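Local coordinates for protein transcriptional regulator (Pseudomonas aeruginosa, PDB 3E7Q) that probably acts as a DNA-binding transcriptional repressor of the TetR family, recognising regulatory DNA through a predicted helix-turn-helix motif, at residues G86-R91 against A149-W154. Numbering follows the deposited sequence.
Sequences GGARPR and AEEGGW
The carboxylate of E151 lies against the N-terminal end of helix 88-99, where it meets the backbone N and the methyl of A88. A88 N donates to E151 OE2 at 2.8 Å, on the syn side of that oxygen. The bond is fairly straight (156°), with the nitrogen 21° out of the carboxylate plane. The methyl touches the same oxygen, A88 CB lying 3.4 Å from E151 OE2. Two further flat groups are covered from within their own segments: G86 O sits over the centre of the R91 guanidinium, 3.1 Å above its plane, and A149 CA rests on one face of the W154 ring, offset toward its rim. CG of E151 stands beside the backbone N, chi1 -69°, and the chain then runs extended, which carries the carboxylate across to the other helix. Its second oxygen reaches the next amide through water: E151 OE1 accepts a short bond from the water (2.5 Å), and that water accepts from R89 N at 3.0 Å. The first two amides of the helix, which follow the N-cap residue G87, are thus both served by one glutamate, whose negative charge probably also interacts favourably with the helix dipole. The contact is small, burying 103 Å², and belongs to the all-helical C-terminal domain. It joins the start of helix 88-99 to the C-terminal end of helix 124-152; about a turn before E151, the amide of Q147 hydrogen-bonds to G86 O and R91 NH1. The guanidinium of R89 turns to helix 186-204, forming salt bridges with E194, D198 and E201, and W154 stacks on H205 just beyond that helix.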
loop_
_atom_site.group_PDB
_atom_site.type_symbol
_atom_site.label_atom_id
_atom_site.label_comp_id
_atom_site.label_asym_id
_atom_site.label_seq_id
_atom_site.Cartn_x
_atom_site.Cartn_y
_atom_site.Cartn_z
ATOM N N GLY B 86 -13.317 -28.271 5.334
ATOM C CA GLY B 86 -13.999 -27.547 6.395
ATOM C C GLY B 86 -13.135 -26.861 7.432
ATOM O O GLY B 86 -13.629 -25.914 8.091
ATOM N N GLY B 87 -11.886 -27.328 7.595
ATOM C CA GLY B 87 -11.033 -26.902 8.724
ATOM C C GLY B 87 -10.380 -25.529 8.589
ATOM O O GLY B 87 -10.278 -24.987 7.504
ATOM N N ALA B 88 -9.863 -24.973 9.675
ATOM C CA ALA B 88 -9.397 -23.543 9.652
ATOM C C ALA B 88 -8.186 -23.308 8.705
ATOM O O ALA B 88 -8.203 -22.339 7.924
ATOM C CB ALA B 88 -9.132 -23.023 11.052
ATOM N N ARG B 89 -7.195 -24.228 8.720
ATOM C CA ARG B 89 -5.969 -24.098 7.909
ATOM C C ARG B 89 -6.239 -24.340 6.426
ATOM O O ARG B 89 -5.754 -23.582 5.585
ATOM C CB ARG B 89 -4.806 -24.962 8.453
ATOM C CG ARG B 89 -4.308 -24.401 9.765
ATOM C CD ARG B 89 -2.818 -24.224 9.975
ATOM N NE ARG B 89 -2.021 -23.601 8.888
ATOM C CZ ARG B 89 -0.715 -23.362 8.996
ATOM N NH1 ARG B 89 -0.108 -23.594 10.132
ATOM N NH2 ARG B 89 -0.030 -22.858 7.999
ATOM N N PRO B 90 -7.054 -25.356 6.086
ATOM C CA PRO B 90 -7.393 -25.503 4.668
ATOM C C PRO B 90 -8.149 -24.280 4.057
ATOM O O PRO B 90 -7.845 -23.898 2.934
ATOM C CB PRO B 90 -8.221 -26.783 4.631
ATOM C CG PRO B 90 -7.830 -27.540 5.831
ATOM C CD PRO B 90 -7.631 -26.438 6.876
ATOM N N ARG B 91 -9.063 -23.682 4.831
ATOM C CA ARG B 91 -9.768 -22.433 4.489
ATOM C C ARG B 91 -8.820 -21.221 4.363
ATOM O O ARG B 91 -8.923 -20.445 3.406
ATOM C CB ARG B 91 -10.852 -22.102 5.527
ATOM C CG ARG B 91 -11.961 -23.105 5.686
ATOM C CD ARG B 91 -13.081 -22.631 6.618
ATOM N NE ARG B 91 -14.334 -23.244 6.187
ATOM C CZ ARG B 91 -15.397 -23.488 6.978
ATOM N NH1 ARG B 91 -15.405 -23.124 8.266
ATOM N NH2 ARG B 91 -16.483 -24.111 6.486
ATOM N N ALA B 149 -8.314 -20.729 16.453
ATOM C CA ALA B 149 -8.145 -20.604 17.887
ATOM C C ALA B 149 -8.903 -21.684 18.685
ATOM O O ALA B 149 -8.361 -22.250 19.652
ATOM C CB ALA B 149 -8.581 -19.189 18.331
ATOM N N GLU B 150 -10.147 -21.950 18.283
ATOM C CA GLU B 150 -10.961 -23.023 18.862
ATOM C C GLU B 150 -10.322 -24.434 18.636
ATOM O O GLU B 150 -10.163 -25.203 19.562
ATOM C CB GLU B 150 -12.405 -22.978 18.321
ATOM C CG GLU B 150 -13.257 -24.276 18.696
ATOM C CD GLU B 150 -13.713 -24.365 20.188
ATOM O OE1 GLU B 150 -13.672 -23.321 20.896
ATOM O OE2 GLU B 150 -14.123 -25.483 20.639
ATOM N N GLU B 151 -9.901 -24.723 17.405
ATOM C CA GLU B 151 -9.110 -25.946 17.102
ATOM C C GLU B 151 -7.880 -26.086 18.026
ATOM O O GLU B 151 -7.494 -27.195 18.443
ATOM C CB GLU B 151 -8.684 -25.929 15.631
ATOM C CG GLU B 151 -9.823 -26.106 14.617
ATOM C CD GLU B 151 -9.337 -26.056 13.160
ATOM O OE1 GLU B 151 -8.107 -26.112 12.882
ATOM O OE2 GLU B 151 -10.191 -26.007 12.278
ATOM N N GLY B 152 -7.332 -24.924 18.413
ATOM C CA GLY B 152 -6.093 -24.785 19.206
ATOM C C GLY B 152 -5.878 -25.002 20.692
ATOM O O GLY B 152 -4.729 -25.164 21.082
ATOM N N GLY B 153 -6.812 -24.968 21.614
ATOM C CA GLY B 153 -7.870 -24.092 21.771
ATOM C C GLY B 153 -7.203 -23.013 22.627
ATOM O O GLY B 153 -6.886 -23.222 23.792
ATOM N N TRP B 154 -7.001 -21.856 21.998
ATOM C CA TRP B 154 -6.301 -20.714 22.576
ATOM C C TRP B 154 -7.235 -19.960 23.502
ATOM O O TRP B 154 -8.341 -19.609 23.133
ATOM C CB TRP B 154 -5.774 -19.846 21.444
ATOM C CG TRP B 154 -4.930 -20.674 20.430
ATOM C CD1 TRP B 154 -4.292 -21.835 20.671
ATOM C CD2 TRP B 154 -4.603 -20.316 19.090
ATOM N NE1 TRP B 154 -3.606 -22.262 19.564
ATOM C CE2 TRP B 154 -3.803 -21.355 18.563
ATOM C CE3 TRP B 154 -4.925 -19.229 18.264
ATOM C CZ2 TRP B 154 -3.338 -21.342 17.262
ATOM C CZ3 TRP B 154 -4.442 -19.217 16.956
ATOM C CH2 TRP B 154 -3.664 -20.255 16.475
HETATM O O HOH W 1 -7.151 -26.541 10.659
#